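Local coordinates for uncharacterized protein (Neisseria gonorrhoeae, PDB 5V77) that is of unknown function, belongs to the NGO_1070-like family, is built mainly of beta strands and forms a two-fold symmetric pair in the crystal, at the interface of chains A and B. Coordinates in Å, arbitrary orientation; residue numbers count along the deposited sequence, not the author numbering. Chains: chain A/B, Uncharacterized protein.

Contact 1: the interface of chains A and B. Residues chain A 57-60, 65; chain B 52-54, 104.
The end of strand 54-58, the loop after it and the loop at A:Tyr65 in chain A meet the short 52-54 stretch and the loop residue B:Glu104 of chain B. In that stretch the one-residue strand at B:Ile52 passes through B:Leu53 into strand 54-58. The two copies of this NGO_1070-like protein join edge to edge, with an antiparallel beta bridge between A:Asp58 and B:Asn54. The pair is that of the crystal and may not be the biological one.

Two neighbouring carbonyls of chain B take most of the bonds. The backbone N of A:Thr59 gives a nearly straight bond of 2.9 Å to B:Leu53 O. The hydroxyl A:Thr59 OG1 donates to the same B:Leu53 O at 3.0 Å, on a lone pair in the carbonyl plane. A:Thr59 OG1 is also 3.2 Å from B:Ile52 O, again on a lone pair, so its hydrogen is probably shared or alternates between the two acceptors. OG1 sits between the backbone N and the carbonyl carbon (chi1 55°), which turns it toward both oxygens. The methyl A:Thr59 CG2 is anti to the carbonyl carbon and lies 3.4 Å from B:Ile52 O.

A:Tyr65 reaches in from the loop with its phenol tip. A:Tyr65 OH gives a short bond of 2.5 Å to B:Ile52 O, also on a lone pair. Each carbonyl oxygen thus takes more than one donor from chain A. The ring of A:Tyr65 crosses the carboxylate of B:Glu104 obliquely, with the planes 59° apart. The nearest approach is from A:Tyr65 CD2 to B:Glu104 OE2, 3.8 Å, a loose contact.

Within chain A, the carboxylate OD1 of A:Asp58 accepts the backbone N of A:Asn60 at 2.9 Å, from above the carboxylate plane. This bond probably helps to fix the turn that carries A:Thr59.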
ATOM      1  N   LEU A  57      -2.977  -2.922   4.829  1.00 23.07           N
ATOM      2  CA  LEU A  57      -1.867  -3.659   5.405  1.00 25.55           C
ATOM      3  C   LEU A  57      -1.905  -3.417   6.903  1.00 26.85           C
ATOM      4  O   LEU A  57      -1.868  -2.270   7.344  1.00 25.13           O
ATOM      5  CB  LEU A  57      -0.524  -3.202   4.822  1.00 24.87           C
ATOM      6  CG  LEU A  57       0.718  -3.609   5.631  1.00 37.17           C
ATOM      7  CD1 LEU A  57       0.946  -5.083   5.543  1.00 36.27           C
ATOM      8  CD2 LEU A  57       1.945  -2.857   5.153  1.00 43.66           C
ATOM      9  N   ASP A  58      -1.986  -4.487   7.685  1.00 25.57           N
ATOM     10  CA  ASP A  58      -1.973  -4.364   9.135  1.00 26.77           C
ATOM     11  C   ASP A  58      -0.918  -5.323   9.654  1.00 27.30           C
ATOM     12  O   ASP A  58      -1.026  -6.534   9.433  1.00 27.99           O
ATOM     13  CB  ASP A  58      -3.352  -4.669   9.722  1.00 28.69           C
ATOM     14  CG  ASP A  58      -3.397  -4.528  11.232  1.00 45.42           C
ATOM     15  OD1 ASP A  58      -2.366  -4.199  11.864  1.00 48.84           O
ATOM     16  OD2 ASP A  58      -4.485  -4.757  11.792  1.00 56.49           O
ATOM     17  N   THR A  59       0.106  -4.788  10.334  1.00 35.05           N
ATOM     18  CA  THR A  59       1.173  -5.672  10.794  1.00 38.20           C
ATOM     19  C   THR A  59       0.774  -6.459  12.034  1.00 46.87           C
ATOM     20  O   THR A  59       1.449  -7.437  12.367  1.00 47.51           O
ATOM     21  CB  THR A  59       2.467  -4.893  11.041  1.00 38.59           C
ATOM     22  OG1 THR A  59       2.224  -3.813  11.944  1.00 38.98           O
ATOM     23  CG2 THR A  59       2.989  -4.341   9.724  1.00 37.10           C
ATOM     24  N   ASN A  60      -0.298  -6.055  12.715  1.00 43.74           N
ATOM     25  CA  ASN A  60      -0.906  -6.863  13.774  0.68 53.56           C
ATOM     26  C   ASN A  60       0.096  -7.233  14.866  1.00 56.20           C
ATOM     27  O   ASN A  60       0.090  -8.355  15.375  1.00 57.44           O
ATOM     28  CB  ASN A  60      -1.546  -8.123  13.193  0.68 58.83           C
ATOM     29  CG  ASN A  60      -3.050  -8.117  13.314  0.68 63.10           C
ATOM     30  OD1 ASN A  60      -3.746  -7.509  12.500  0.68 63.15           O
ATOM     31  ND2 ASN A  60      -3.564  -8.799  14.331  0.68 64.34           N
ATOM     32  N   TYR A  65       9.905  -4.810  15.800  1.00 66.99           N
ATOM     33  CA  TYR A  65      10.749  -3.735  15.303  1.00 63.22           C
ATOM     34  C   TYR A  65      11.978  -3.510  16.173  1.00 67.40           C
ATOM     35  O   TYR A  65      12.970  -2.957  15.687  1.00 68.50           O
ATOM     36  CB  TYR A  65       9.925  -2.455  15.168  1.00 62.77           C
ATOM     37  CG  TYR A  65       8.922  -2.552  14.045  1.00 58.84           C
ATOM     38  CD1 TYR A  65       9.348  -2.754  12.739  1.00 56.06           C
ATOM     39  CD2 TYR A  65       7.554  -2.465  14.281  1.00 58.12           C
ATOM     40  CE1 TYR A  65       8.453  -2.853  11.692  1.00 55.27           C
ATOM     41  CE2 TYR A  65       6.637  -2.562  13.227  1.00 54.79           C
ATOM     42  CZ  TYR A  65       7.102  -2.757  11.938  1.00 53.34           C
ATOM     43  OH  TYR A  65       6.231  -2.861  10.876  1.00 48.98           O
TER
ATOM     44  N   ILE B  52       6.039   0.378  10.081  1.00 33.39           N
ATOM     45  CA  ILE B  52       4.627   0.539   9.780  1.00 33.79           C
ATOM     46  C   ILE B  52       3.795  -0.301  10.730  1.00 34.49           C
ATOM     47  O   ILE B  52       4.128  -1.456  11.032  1.00 31.18           O
ATOM     48  CB  ILE B  52       4.342   0.138   8.322  1.00 33.83           C
ATOM     49  CG1 ILE B  52       5.203   0.960   7.366  1.00 43.64           C
ATOM     50  CG2 ILE B  52       2.871   0.308   8.008  1.00 36.06           C
ATOM     51  CD1 ILE B  52       4.933   2.438   7.439  1.00 47.41           C
ATOM     52  N   LEU B  53       2.701   0.280  11.206  1.00 28.21           N
ATOM     53  CA  LEU B  53       1.702  -0.441  11.980  1.00 30.51           C
ATOM     54  C   LEU B  53       0.490  -0.775  11.122  1.00 28.91           C
ATOM     55  O   LEU B  53       0.078  -1.936  11.048  1.00 29.95           O
ATOM     56  CB  LEU B  53       1.291   0.385  13.210  1.00 33.60           C
ATOM     57  CG  LEU B  53       2.449   0.767  14.129  1.00 36.12           C
ATOM     58  CD1 LEU B  53       1.977   1.754  15.191  1.00 39.55           C
ATOM     59  CD2 LEU B  53       3.073  -0.467  14.782  1.00 38.69           C
ATOM     60  N   ASN B  54      -0.084   0.212  10.440  1.00 27.71           N
ATOM     61  CA  ASN B  54      -1.100  -0.110   9.450  1.00 26.69           C
ATOM     62  C   ASN B  54      -1.119   0.948   8.357  1.00 27.45           C
ATOM     63  O   ASN B  54      -0.728   2.099   8.566  1.00 27.76           O
ATOM     64  CB  ASN B  54      -2.491  -0.259  10.071  1.00 39.46           C
ATOM     65  CG  ASN B  54      -2.837   0.882  10.985  1.00 61.17           C
ATOM     66  OD1 ASN B  54      -3.172   1.973  10.527  1.00 68.45           O
ATOM     67  ND2 ASN B  54      -2.757   0.643  12.291  1.00 69.80           N
ATOM     68  N   GLU B 104       5.565   3.762  13.822  1.00 32.79           N
ATOM     69  CA  GLU B 104       6.241   4.138  15.061  1.00 36.88           C
ATOM     70  C   GLU B 104       6.844   5.536  14.962  1.00 38.28           C
ATOM     71  O   GLU B 104       6.785   6.315  15.924  1.00 41.32           O
ATOM     72  CB  GLU B 104       7.307   3.106  15.418  1.00 39.57           C
ATOM     73  CG  GLU B 104       6.722   1.735  15.719  1.00 40.96           C
ATOM     74  CD  GLU B 104       7.677   0.843  16.489  1.00 52.72           C
ATOM     75  OE1 GLU B 104       8.907   1.057  16.392  1.00 45.48           O
ATOM     76  OE2 GLU B 104       7.190  -0.073  17.187  1.00 54.36           O
TER

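Contact 2: the interface of chains A and B. Residues chain A 24, 26-29, 52; chain B 57, 63, 65, 71-73.
The beta-hairpin turn between strands 17-25 and 30-37 of chain A, residues 26-29, docks on the 71-73 loop of chain B. Both chains are copies of an NGO_1070-like protein, and the dimer is that of the crystal. A:Phe24, at the end of its strand, and A:Ile52 extend the patch toward strand 54-58 and the loop at B:Tyr65.

Backbone N-H groups of chain B bond to a backbone carbonyl and to a side-chain amide of the turn. B:Phe73 N gives a hydrogen bond of 2.9 Å to the carbonyl A:Asn27 O. This donor stands above the carbonyl plane, 44° out of it. One residue earlier, B:Leu72 N bonds to the side-chain amide oxygen OD1 of A:Asn29 at 3.0 Å, in the plane of that amide. The amide slides past B:Tyr65 in the opposite direction, with its CG at the ring edge and the planes almost perpendicular at 89°. B:Tyr65 OH goes on to A:Ile52 O, 2.6 Å away, and meets it on a lone pair. A:Ile52 N is also near B:Tyr65 OH, at 3.2 Å, so the phenol may accept from it while donating to the carbonyl.

B:Ser71 holds its own loop. B:Ser71 OG takes the crowded position between the backbone N and the carbonyl carbon (chi1 68°) and donates to B:Phe73 O at 2.6 Å. Its CB packs against CB of A:Asn27.

The apolar side is built on two phenyl rings. A:Phe24 and B:Phe73 meet edge-to-face, with centroids 5.5 Å apart. The ring edge of B:Phe73 at CD2 lies 3.5 Å from CA of A:Gly28, where no side chain intervenes. One face of the B:Phe73 ring carries the methyl CD2 of B:Leu72 near the rim. B:Leu57 comes tip to tip with A:Phe24, its CD2 methyl in plane at the ring edge.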
ATOM      1  N   PHE A  24       2.878   0.284  -6.925  1.00 22.47           N
ATOM      2  CA  PHE A  24       1.837   1.012  -7.649  1.00 21.16           C
ATOM      3  C   PHE A  24       2.245   1.218  -9.107  1.00 28.11           C
ATOM      4  O   PHE A  24       3.399   1.555  -9.389  1.00 24.44           O
ATOM      5  CB  PHE A  24       1.609   2.389  -7.004  1.00 22.91           C
ATOM      6  CG  PHE A  24       0.753   2.360  -5.770  1.00 22.12           C
ATOM      7  CD1 PHE A  24      -0.634   2.380  -5.877  1.00 26.54           C
ATOM      8  CD2 PHE A  24       1.325   2.351  -4.509  1.00 22.38           C
ATOM      9  CE1 PHE A  24      -1.431   2.365  -4.740  1.00 24.64           C
ATOM     10  CE2 PHE A  24       0.531   2.329  -3.368  1.00 31.58           C
ATOM     11  CZ  PHE A  24      -0.853   2.345  -3.491  1.00 23.89           C
ATOM     12  N   ASP A  26       0.286   2.355 -13.318  1.00 32.34           N
ATOM     13  CA  ASP A  26      -0.840   2.966 -14.019  1.00 47.49           C
ATOM     14  C   ASP A  26      -1.369   4.177 -13.258  1.00 41.08           C
ATOM     15  O   ASP A  26      -2.565   4.279 -12.985  1.00 24.29           O
ATOM     16  CB  ASP A  26      -1.961   1.949 -14.247  1.00 83.64           C
ATOM     17  CG  ASP A  26      -1.516   0.793 -15.093  1.00124.94           C
ATOM     18  OD1 ASP A  26      -0.823   1.051 -16.092  1.00149.65           O
ATOM     19  OD2 ASP A  26      -1.842  -0.365 -14.759  1.00138.20           O
ATOM     20  N   ASN A  27      -0.456   5.090 -12.882  1.00 30.14           N
ATOM     21  CA  ASN A  27      -0.853   6.328 -12.222  1.00 25.18           C
ATOM     22  C   ASN A  27      -1.621   6.037 -10.934  1.00 24.03           C
ATOM     23  O   ASN A  27      -2.605   6.704 -10.611  1.00 24.83           O
ATOM     24  CB  ASN A  27      -1.678   7.202 -13.167  1.00 38.31           C
ATOM     25  CG  ASN A  27      -0.828   7.847 -14.243  1.00 52.33           C
ATOM     26  OD1 ASN A  27       0.220   8.424 -13.955  1.00 51.13           O
ATOM     27  ND2 ASN A  27      -1.273   7.746 -15.491  1.00 54.69           N
ATOM     28  N   GLY A  28      -1.179   5.017 -10.210  1.00 22.56           N
ATOM     29  CA  GLY A  28      -1.767   4.650  -8.937  1.00 23.64           C
ATOM     30  C   GLY A  28      -2.991   3.759  -9.006  1.00 23.19           C
ATOM     31  O   GLY A  28      -3.484   3.345  -7.951  1.00 21.47           O
ATOM     32  N   ASN A  29      -3.491   3.435 -10.202  1.00 22.18           N
ATOM     33  CA  ASN A  29      -4.721   2.649 -10.328  1.00 22.71           C
ATOM     34  C   ASN A  29      -4.509   1.153 -10.166  1.00 24.05           C
ATOM     35  O   ASN A  29      -5.509   0.411 -10.054  1.00 24.04           O
ATOM     36  CB  ASN A  29      -5.387   2.905 -11.687  1.00 24.66           C
ATOM     37  CG  ASN A  29      -5.969   4.303 -11.800  1.00 31.94           C
ATOM     38  OD1 ASN A  29      -6.036   5.051 -10.814  1.00 25.91           O
ATOM     39  ND2 ASN A  29      -6.406   4.663 -12.999  1.00 30.76           N
ATOM     40  N   ILE A  52      -7.888  -0.193  -8.260  1.00 21.24           N
ATOM     41  CA  ILE A  52      -7.937  -0.493  -6.838  1.00 25.60           C
ATOM     42  C   ILE A  52      -9.170   0.116  -6.202  1.00 24.95           C
ATOM     43  O   ILE A  52      -9.503   1.289  -6.428  1.00 24.25           O
ATOM     44  CB  ILE A  52      -6.670   0.041  -6.158  1.00 25.54           C
ATOM     45  CG1 ILE A  52      -5.459  -0.685  -6.728  1.00 28.18           C
ATOM     46  CG2 ILE A  52      -6.760  -0.126  -4.632  1.00 30.52           C
ATOM     47  CD1 ILE A  52      -5.421  -2.123  -6.405  1.00 30.54           C
TER
ATOM     48  N   LEU B  57      -5.665   2.373   2.172  1.00 21.37           N
ATOM     49  CA  LEU B  57      -6.026   3.229   1.052  1.00 21.62           C
ATOM     50  C   LEU B  57      -7.418   2.797   0.630  1.00 24.05           C
ATOM     51  O   LEU B  57      -7.648   1.610   0.401  1.00 25.25           O
ATOM     52  CB  LEU B  57      -5.030   3.097  -0.120  1.00 23.45           C
ATOM     53  CG  LEU B  57      -5.580   3.462  -1.518  1.00 26.22           C
ATOM     54  CD1 LEU B  57      -5.855   4.931  -1.639  1.00 27.93           C
ATOM     55  CD2 LEU B  57      -4.642   3.006  -2.635  1.00 28.72           C
ATOM     56  N   VAL B  63     -12.367   7.693  -7.680  1.00 35.23           N
ATOM     57  CA  VAL B  63     -11.643   7.527  -8.933  1.00 32.72           C
ATOM     58  C   VAL B  63     -12.592   6.840  -9.907  1.00 39.39           C
ATOM     59  O   VAL B  63     -12.976   5.684  -9.699  1.00 39.97           O
ATOM     60  CB  VAL B  63     -10.354   6.718  -8.758  1.00 34.19           C
ATOM     61  CG1 VAL B  63      -9.619   6.619 -10.086  1.00 38.37           C
ATOM     62  CG2 VAL B  63      -9.464   7.336  -7.681  1.00 32.91           C
ATOM     63  N   TYR B  65     -13.284   4.820 -12.735  1.00 53.11           N
ATOM     64  CA  TYR B  65     -12.602   3.855 -13.585  1.00 51.47           C
ATOM     65  C   TYR B  65     -13.268   3.692 -14.947  1.00 53.24           C
ATOM     66  O   TYR B  65     -12.655   3.119 -15.852  1.00 59.03           O
ATOM     67  CB  TYR B  65     -12.502   2.509 -12.853  1.00 48.38           C
ATOM     68  CG  TYR B  65     -11.561   2.576 -11.666  1.00 39.79           C
ATOM     69  CD1 TYR B  65     -10.267   3.052 -11.822  1.00 37.61           C
ATOM     70  CD2 TYR B  65     -11.968   2.194 -10.387  1.00 41.57           C
ATOM     71  CE1 TYR B  65      -9.385   3.132 -10.749  1.00 39.27           C
ATOM     72  CE2 TYR B  65     -11.088   2.267  -9.297  1.00 35.16           C
ATOM     73  CZ  TYR B  65      -9.800   2.742  -9.490  1.00 33.76           C
ATOM     74  OH  TYR B  65      -8.902   2.829  -8.440  1.00 35.94           O
ATOM     75  N   SER B  71      -7.329   8.901 -12.469  1.00 32.44           N
ATOM     76  CA  SER B  71      -6.359   8.046 -11.786  1.00 29.82           C
ATOM     77  C   SER B  71      -6.100   8.584 -10.386  1.00 28.49           C
ATOM     78  O   SER B  71      -6.354   9.754 -10.091  1.00 31.62           O
ATOM     79  CB  SER B  71      -5.054   7.960 -12.574  1.00 29.94           C
ATOM     80  OG  SER B  71      -4.404   9.224 -12.566  1.00 33.63           O
ATOM     81  N   LEU B  72      -5.582   7.706  -9.524  1.00 24.88           N
ATOM     82  CA  LEU B  72      -5.274   8.100  -8.153  1.00 22.97           C
ATOM     83  C   LEU B  72      -4.204   9.182  -8.117  1.00 24.58           C
ATOM     84  O   LEU B  72      -4.380  10.224  -7.473  1.00 23.53           O
ATOM     85  CB  LEU B  72      -4.811   6.874  -7.359  1.00 24.75           C
ATOM     86  CG  LEU B  72      -4.220   7.123  -5.972  1.00 27.12           C
ATOM     87  CD1 LEU B  72      -5.321   7.680  -5.097  1.00 26.62           C
ATOM     88  CD2 LEU B  72      -3.694   5.799  -5.435  1.00 28.51           C
ATOM     89  N   PHE B  73      -3.072   8.945  -8.804  1.00 24.92           N
ATOM     90  CA  PHE B  73      -1.987   9.918  -8.866  1.00 22.71           C
ATOM     91  C   PHE B  73      -2.067  10.723 -10.151  1.00 23.36           C
ATOM     92  O   PHE B  73      -2.409  10.186 -11.207  1.00 26.17           O
ATOM     93  CB  PHE B  73      -0.608   9.241  -8.844  1.00 21.48           C
ATOM     94  CG  PHE B  73      -0.358   8.356  -7.659  1.00 22.82           C
ATOM     95  CD1 PHE B  73      -0.796   8.703  -6.390  1.00 26.00           C
ATOM     96  CD2 PHE B  73       0.359   7.172  -7.818  1.00 24.30           C
ATOM     97  CE1 PHE B  73      -0.536   7.878  -5.290  1.00 24.34           C
ATOM     98  CE2 PHE B  73       0.624   6.345  -6.716  1.00 21.92           C
ATOM     99  CZ  PHE B  73       0.163   6.700  -5.461  1.00 22.56           C
TER

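The C-alpha centres of contact 1 and contact 2 lie about 23 Å apart along one two-fold symmetric interface. They share Ile52, Leu57 and Tyr65 with the chains exchanged: contact 1 uses Leu57 and Tyr65 of chain A and Ile52 of chain B, and contact 2 the reverse. The tyrosine-to-carbonyl bond therefore occurs twice, once in each patch. Contact 1 is mostly polar and runs along strand edges, while contact 2 adds a turn and aromatic packing. The two-fold repeats these features, so each patch occurs twice in the interface. This is compatible with a genuine dimer but does not prove it.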